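Local structure of polar amino acid ABC uptake transporter substrate binding protein (Streptococcus thermophilus LMG 18311, 3HV1) at residues Gln13-Thr16 / Tyr17-Glu20; Ser137-Asp140 / Ala141-Ser145; Glu231-Tyr234 / Lys235-Glu238. The protein probably binds a polar amino acid outside the cell and delivers it to the membrane components of an ABC uptake transporter. All blocks are in the same frame, centred on the assembly; numbering follows the deposited sequence.

How the contacts relate
All three contacts are local, within short helical segments of a family 3 solute-binding protein, and each joins residues three to five apart in one continuous segment. Contact 1 (13-20) forms the N-terminal helix 14-20, and contact 3 (231-238) the end of helix 220-236; their centres lie about 23 Å apart and their nearest atoms about 11 Å. Helix 220-236 also connects them, since Trp14 and Tyr17 pack on its first turns while contact 3 closes its last. Contact 2 (137-145) is remote, about 44 Å from contact 1 and about 35 Å from contact 3 between centres, across the chain's centre from both, where its helix 137-144 bridges strands 130-133 and 158-161.

Contact 1. Residues Gln13-Thr16 / Tyr17-Glu20; sequences QWQT and YTKE
Gln13 and Tyr17 meet at about a right angle at the start of the N-terminal helix 14-20, with Gln13 in the N-cap position. Gln13 CB lies over the face of the Tyr17 ring, 3.9 Å from its centroid and 24° off the ring normal, a CH-pi contact. The backbone O of Gln13 also sits over a face of this ring, near its rim, while accepting a nearly straight hydrogen bond from Tyr17 N (2.9 Å, 169°). With CG beside its own backbone N (chi1 -57°), the Tyr17 ring folds back toward the helix start, where its OH is hydrogen-bonded to Asp219 and Gln13 N binds the same carboxylate. One turn along, Thr18 CG2 makes a second CH-pi contact, 3.8 Å from the centroid of the five-membered ring of Trp14. The indole also packs on helix 220-236 and meets Tyr58 edge-to-face. Thr16 and Glu20 run side by side and point the same way, with Thr16 CG2 3.3 Å from Glu20 CD. Turning Thr18 CG2 to the indole leaves OG1 of Thr18 3.0 Å from both Trp14 O and Gln15 O.

Contact 2. Residues Ser137-Asp140 / Ala141-Ser145; sequences SGYD and AFNAS
Gly138 O accepts the shortest hydrogen bond of this helix, from Phe142 N at 2.8 Å with an N-H...O angle of 151°. The bonds from Ala141 N to Ser137 O (3.0 Å) and from Ala144 N to Asp140 O (2.9 Å) repeat the i to i+4 pattern, whereas Asn143 N reaches Tyr139 O only weakly, at 3.3 Å. Beside that weaker link the Tyr139 and Asn143 side chains approach each other. Asn143 ND2 stands 3.8 Å above the plane of the Tyr139 ring, over its centre, and the amide and ring planes are 89° apart, so the amide stands upright on the ring face. The Asn143 OD1 atom has a weak hydrogen bond to Lys150. This is helix 137-144, the crossover of a beta-alpha-beta unit between strands 130-133 and 158-161. The Tyr139 and Phe142 side chains both touch Val158 of strand 158-161, and Phe142 also touches Val153 and Tyr206. Phe142 sets its CG anti to the backbone N (chi1 177°), carrying the buried ring away from the preceding turn, although its CB stays 3.3 Å from both Gly138 O and Tyr139 O. Past Ala144 the backbone leaves helical angles at Ser145, whose N still bonds to Ala141 O.

Contact 3. Residues Glu231-Tyr234 / Lys235-Glu238; sequences ETLY and KNGE
Glu231 O and Thr232 O are taken up by the amides one turn on: Lys235 N and Asn236 N donate to them, each at 2.9 Å. The Glu231 and Lys235 side chains lie alongside each other and point the same way, joined by a salt bridge at the long distance of 3.6 Å between Glu231 OE1 and Lys235 NZ. A bend at chi2 lays the lysine chain back over the Glu231 carbonyl, with CD of Lys235 3.0 Å from Glu231 O. Helix 220-236 then gives way to helix 238-247 through an Asx turn: OD1 of Asn236 accepts from Glu238 N at 2.9 Å with an angle of 167°. Gly237, between them, has a positive phi of 91° and occupies the N-cap position of the second helix; its N donates weakly to Tyr234 O, which also accepts from Gln240 NE2. The Leu233 backbone hydrogen-bonds with Phe239 of helix 238-247. Elsewhere along the segment, Thr232 OG1 is satisfied by Gln228 O, and Tyr234 OH by Asp250. The buried Leu233 side chain packs against Leu50, Ala53 and Val54 of helix 46-56, and its CD2 meets Glu238 CB at 3.8 Å.

Contact 1. Residues Gln13-Thr16 / Tyr17-Glu20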
loop_
_atom_site.group_PDB
_atom_site.type_symbol
_atom_site.label_atom_id
_atom_site.label_comp_id
_atom_site.label_asym_id
_atom_site.label_seq_id
_atom_site.Cartn_x
_atom_site.Cartn_y
_atom_site.Cartn_z
ATOM N N GLN A 13 -12.222 -16.953 -13.246
ATOM C CA GLN A 13 -13.011 -16.808 -14.458
ATOM C C GLN A 13 -12.558 -15.759 -15.463
ATOM O O GLN A 13 -13.349 -15.352 -16.312
ATOM C CB GLN A 13 -14.468 -16.524 -14.100
ATOM C CG GLN A 13 -15.164 -17.612 -13.313
ATOM C CD GLN A 13 -16.645 -17.344 -13.189
ATOM O OE1 GLN A 13 -17.395 -17.507 -14.146
ATOM N NE2 GLN A 13 -17.072 -16.909 -12.013
ATOM N N TRP A 14 -11.309 -15.313 -15.401
ATOM C CA TRP A 14 -10.882 -14.299 -16.362
ATOM C C TRP A 14 -11.186 -14.763 -17.782
ATOM O O TRP A 14 -11.616 -13.977 -18.625
ATOM C CB TRP A 14 -9.391 -13.974 -16.220
ATOM C CG TRP A 14 -8.952 -12.903 -17.183
ATOM C CD1 TRP A 14 -8.105 -13.051 -18.243
ATOM C CD2 TRP A 14 -9.388 -11.534 -17.207
ATOM N NE1 TRP A 14 -7.987 -11.867 -18.926
ATOM C CE2 TRP A 14 -8.762 -10.916 -18.316
ATOM C CE3 TRP A 14 -10.249 -10.770 -16.403
ATOM C CZ2 TRP A 14 -8.969 -9.567 -18.645
ATOM C CZ3 TRP A 14 -10.456 -9.425 -16.729
ATOM C CH2 TRP A 14 -9.816 -8.842 -17.841
ATOM N N GLN A 15 -10.972 -16.050 -18.037
ATOM C CA GLN A 15 -11.238 -16.626 -19.350
ATOM C C GLN A 15 -12.696 -16.480 -19.751
ATOM O O GLN A 15 -13.009 -16.219 -20.911
ATOM C CB GLN A 15 -10.857 -18.105 -19.356
ATOM C CG GLN A 15 -9.441 -18.352 -19.814
ATOM C CD GLN A 15 -9.288 -18.119 -21.301
ATOM O OE1 GLN A 15 -9.852 -18.857 -22.113
ATOM N NE2 GLN A 15 -8.538 -17.086 -21.668
ATOM N N THR A 16 -13.587 -16.651 -18.784
ATOM C CA THR A 16 -15.011 -16.534 -19.044
ATOM C C THR A 16 -15.410 -15.077 -19.273
ATOM O O THR A 16 -16.119 -14.768 -20.230
ATOM C CB THR A 16 -15.822 -17.136 -17.878
ATOM O OG1 THR A 16 -15.599 -18.552 -17.837
ATOM C CG2 THR A 16 -17.302 -16.869 -18.049
ATOM N N TYR A 17 -14.940 -14.179 -18.414
ATOM C CA TYR A 17 -15.271 -12.766 -18.565
ATOM C C TYR A 17 -14.889 -12.243 -19.944
ATOM O O TYR A 17 -15.670 -11.557 -20.586
ATOM C CB TYR A 17 -14.571 -11.924 -17.494
ATOM C CG TYR A 17 -14.878 -12.338 -16.075
ATOM C CD1 TYR A 17 -16.189 -12.571 -15.657
ATOM C CD2 TYR A 17 -13.856 -12.478 -15.141
ATOM C CE1 TYR A 17 -16.469 -12.935 -14.331
ATOM C CE2 TYR A 17 -14.124 -12.839 -13.827
ATOM C CZ TYR A 17 -15.428 -13.065 -13.428
ATOM O OH TYR A 17 -15.677 -13.410 -12.120
ATOM N N THR A 18 -13.682 -12.556 -20.394
ATOM C CA THR A 18 -13.231 -12.102 -21.700
ATOM C C THR A 18 -14.013 -12.802 -22.803
ATOM O O THR A 18 -14.385 -12.183 -23.798
ATOM C CB THR A 18 -11.751 -12.400 -21.913
ATOM O OG1 THR A 18 -11.511 -13.789 -21.657
ATOM C CG2 THR A 18 -10.897 -11.553 -20.992
ATOM N N LYS A 19 -14.258 -14.096 -22.621
ATOM C CA LYS A 19 -14.995 -14.872 -23.609
ATOM C C LYS A 19 -16.433 -14.387 -23.744
ATOM O O LYS A 19 -16.885 -14.103 -24.849
ATOM C CB LYS A 19 -14.980 -16.365 -23.249
ATOM C CG LYS A 19 -16.083 -17.199 -23.924
ATOM C CD LYS A 19 -16.122 -16.989 -25.435
ATOM C CE LYS A 19 -17.327 -17.691 -26.067
ATOM N NZ LYS A 19 -17.486 -17.364 -27.519
ATOM N N GLU A 20 -17.148 -14.299 -22.626
ATOM C CA GLU A 20 -18.535 -13.845 -22.652
ATOM C C GLU A 20 -18.589 -12.334 -22.818
ATOM O O GLU A 20 -19.658 -11.764 -23.035
ATOM C CB GLU A 20 -19.266 -14.219 -21.358
ATOM C CG GLU A 20 -19.092 -15.656 -20.914
ATOM C CD GLU A 20 -20.030 -16.025 -19.778
ATOM O OE1 GLU A 20 -20.344 -15.144 -18.947
ATOM O OE2 GLU A 20 -20.449 -17.200 -19.707
#

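Contact 2. Residues Ser137-Asp140 / Ala141-Ser145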
loop_
_atom_site.group_PDB
_atom_site.type_symbol
_atom_site.label_atom_id
_atom_site.label_comp_id
_atom_site.label_asym_id
_atom_site.label_seq_id
_atom_site.Cartn_x
_atom_site.Cartn_y
_atom_site.Cartn_z
ATOM N N SER A 137 -19.301 11.171 9.377
ATOM C CA SER A 137 -18.048 10.638 9.894
ATOM C C SER A 137 -17.168 11.781 10.393
ATOM O O SER A 137 -16.352 11.606 11.297
ATOM C CB SER A 137 -17.329 9.848 8.799
ATOM O OG SER A 137 -17.282 10.587 7.591
ATOM N N GLY A 138 -17.347 12.960 9.803
ATOM C CA GLY A 138 -16.568 14.116 10.218
ATOM C C GLY A 138 -16.927 14.555 11.627
ATOM O O GLY A 138 -16.056 14.910 12.420
ATOM N N TYR A 139 -18.216 14.531 11.943
ATOM C CA TYR A 139 -18.682 14.919 13.267
ATOM C C TYR A 139 -17.957 14.079 14.318
ATOM O O TYR A 139 -17.342 14.610 15.241
ATOM C CB TYR A 139 -20.195 14.706 13.369
ATOM C CG TYR A 139 -20.785 15.082 14.710
ATOM C CD1 TYR A 139 -20.797 16.410 15.143
ATOM C CD2 TYR A 139 -21.318 14.109 15.555
ATOM C CE1 TYR A 139 -21.323 16.758 16.386
ATOM C CE2 TYR A 139 -21.845 14.446 16.801
ATOM C CZ TYR A 139 -21.843 15.772 17.211
ATOM O OH TYR A 139 -22.351 16.110 18.445
ATOM N N ASP A 140 -18.016 12.764 14.153
ATOM C CA ASP A 140 -17.373 11.840 15.081
ATOM C C ASP A 140 -15.860 12.009 15.139
ATOM O O ASP A 140 -15.255 11.876 16.206
ATOM C CB ASP A 140 -17.715 10.397 14.701
ATOM C CG ASP A 140 -19.073 9.968 15.214
ATOM O OD1 ASP A 140 -20.069 10.668 14.938
ATOM O OD2 ASP A 140 -19.142 8.925 15.899
ATOM N N ALA A 141 -15.250 12.298 13.993
ATOM C CA ALA A 141 -13.803 12.474 13.922
ATOM C C ALA A 141 -13.396 13.756 14.633
ATOM O O ALA A 141 -12.350 13.819 15.280
ATOM C CB ALA A 141 -13.355 12.512 12.467
ATOM N N PHE A 142 -14.237 14.776 14.510
ATOM C CA PHE A 142 -13.984 16.061 15.138
ATOM C C PHE A 142 -13.832 15.882 16.643
ATOM O O PHE A 142 -12.930 16.449 17.256
ATOM C CB PHE A 142 -15.144 17.010 14.858
ATOM C CG PHE A 142 -15.012 18.347 15.523
ATOM C CD1 PHE A 142 -14.106 19.287 15.048
ATOM C CD2 PHE A 142 -15.814 18.679 16.610
ATOM C CE1 PHE A 142 -14.002 20.542 15.642
ATOM C CE2 PHE A 142 -15.718 19.932 17.215
ATOM C CZ PHE A 142 -14.811 20.865 16.729
ATOM N N ASN A 143 -14.724 15.089 17.231
ATOM C CA ASN A 143 -14.699 14.834 18.669
ATOM C C ASN A 143 -13.611 13.846 19.084
ATOM O O ASN A 143 -12.897 14.081 20.058
ATOM C CB ASN A 143 -16.054 14.301 19.138
ATOM C CG ASN A 143 -17.169 15.309 18.969
ATOM O OD1 ASN A 143 -17.073 16.441 19.441
ATOM N ND2 ASN A 143 -18.238 14.904 18.298
ATOM N N ALA A 144 -13.491 12.750 18.341
ATOM C CA ALA A 144 -12.511 11.705 18.633
ATOM C C ALA A 144 -11.068 12.196 18.671
ATOM O O ALA A 144 -10.250 11.671 19.427
ATOM C CB ALA A 144 -12.647 10.568 17.623
ATOM N N SER A 145 -10.756 13.195 17.850
ATOM C CA SER A 145 -9.408 13.759 17.798
ATOM C C SER A 145 -9.508 15.275 17.941
ATOM O O SER A 145 -9.293 16.014 16.984
ATOM C CB SER A 145 -8.738 13.406 16.469
ATOM O OG SER A 145 -8.769 12.010 16.237
#

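Contact 3. Residues Glu231-Tyr234 / Lys235-Glu238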
loop_
_atom_site.group_PDB
_atom_site.type_symbol
_atom_site.label_atom_id
_atom_site.label_comp_id
_atom_site.label_asym_id
_atom_site.label_seq_id
_atom_site.Cartn_x
_atom_site.Cartn_y
_atom_site.Cartn_z
ATOM N N GLU A 231 -3.630 1.645 -14.200
ATOM C CA GLU A 231 -2.366 2.187 -14.673
ATOM C C GLU A 231 -2.448 2.616 -16.121
ATOM O O GLU A 231 -1.939 3.668 -16.492
ATOM C CB GLU A 231 -1.247 1.159 -14.501
ATOM C CG GLU A 231 -0.994 0.761 -13.060
ATOM C CD GLU A 231 0.238 -0.119 -12.920
ATOM O OE1 GLU A 231 1.336 0.332 -13.317
ATOM O OE2 GLU A 231 0.105 -1.255 -12.420
ATOM N N THR A 232 -3.090 1.791 -16.942
ATOM C CA THR A 232 -3.244 2.099 -18.351
ATOM C C THR A 232 -4.039 3.381 -18.567
ATOM O O THR A 232 -3.664 4.218 -19.393
ATOM C CB THR A 232 -3.922 0.924 -19.093
ATOM O OG1 THR A 232 -3.111 -0.253 -18.949
ATOM C CG2 THR A 232 -4.069 1.231 -20.560
ATOM N N LEU A 233 -5.130 3.545 -17.815
ATOM C CA LEU A 233 -5.971 4.734 -17.937
ATOM C C LEU A 233 -5.249 5.984 -17.463
ATOM O O LEU A 233 -5.477 7.066 -17.992
ATOM C CB LEU A 233 -7.269 4.555 -17.136
ATOM C CG LEU A 233 -8.154 3.396 -17.605
ATOM C CD1 LEU A 233 -9.366 3.260 -16.668
ATOM C CD2 LEU A 233 -8.617 3.658 -19.026
ATOM N N TYR A 234 -4.394 5.848 -16.453
ATOM C CA TYR A 234 -3.646 7.008 -15.976
ATOM C C TYR A 234 -2.592 7.383 -17.028
ATOM O O TYR A 234 -2.346 8.564 -17.285
ATOM C CB TYR A 234 -2.964 6.718 -14.628
ATOM C CG TYR A 234 -2.604 7.997 -13.899
ATOM C CD1 TYR A 234 -3.576 8.739 -13.230
ATOM C CD2 TYR A 234 -1.316 8.532 -13.984
ATOM C CE1 TYR A 234 -3.279 9.991 -12.677
ATOM C CE2 TYR A 234 -1.008 9.770 -13.437
ATOM C CZ TYR A 234 -1.987 10.500 -12.788
ATOM O OH TYR A 234 -1.673 11.733 -12.264
ATOM N N LYS A 235 -1.970 6.372 -17.635
ATOM C CA LYS A 235 -0.954 6.605 -18.669
ATOM C C LYS A 235 -1.532 7.262 -19.916
ATOM O O LYS A 235 -0.891 8.132 -20.504
ATOM C CB LYS A 235 -0.272 5.291 -19.077
ATOM C CG LYS A 235 1.056 5.003 -18.392
ATOM C CD LYS A 235 0.890 4.525 -16.962
ATOM C CE LYS A 235 2.219 4.017 -16.394
ATOM N NZ LYS A 235 2.072 3.370 -15.048
ATOM N N ASN A 236 -2.736 6.853 -20.329
ATOM C CA ASN A 236 -3.328 7.447 -21.522
ATOM C C ASN A 236 -4.206 8.671 -21.265
ATOM O O ASN A 236 -4.764 9.237 -22.199
ATOM C CB ASN A 236 -4.092 6.397 -22.354
ATOM C CG ASN A 236 -5.400 5.956 -21.722
ATOM O OD1 ASN A 236 -5.926 6.602 -20.812
ATOM N ND2 ASN A 236 -5.942 4.849 -22.224
ATOM N N GLY A 237 -4.309 9.081 -20.004
ATOM C CA GLY A 237 -5.084 10.269 -19.675
ATOM C C GLY A 237 -6.553 10.098 -19.328
ATOM O O GLY A 237 -7.187 11.033 -18.836
ATOM N N GLU A 238 -7.112 8.921 -19.568
ATOM C CA GLU A 238 -8.525 8.724 -19.270
ATOM C C GLU A 238 -8.865 8.808 -17.787
ATOM O O GLU A 238 -9.917 9.330 -17.425
ATOM C CB GLU A 238 -9.024 7.394 -19.835
ATOM C CG GLU A 238 -9.210 7.393 -21.354
ATOM C CD GLU A 238 -10.007 8.589 -21.861
ATOM O OE1 GLU A 238 -11.061 8.906 -21.268
ATOM O OE2 GLU A 238 -9.576 9.205 -22.863
#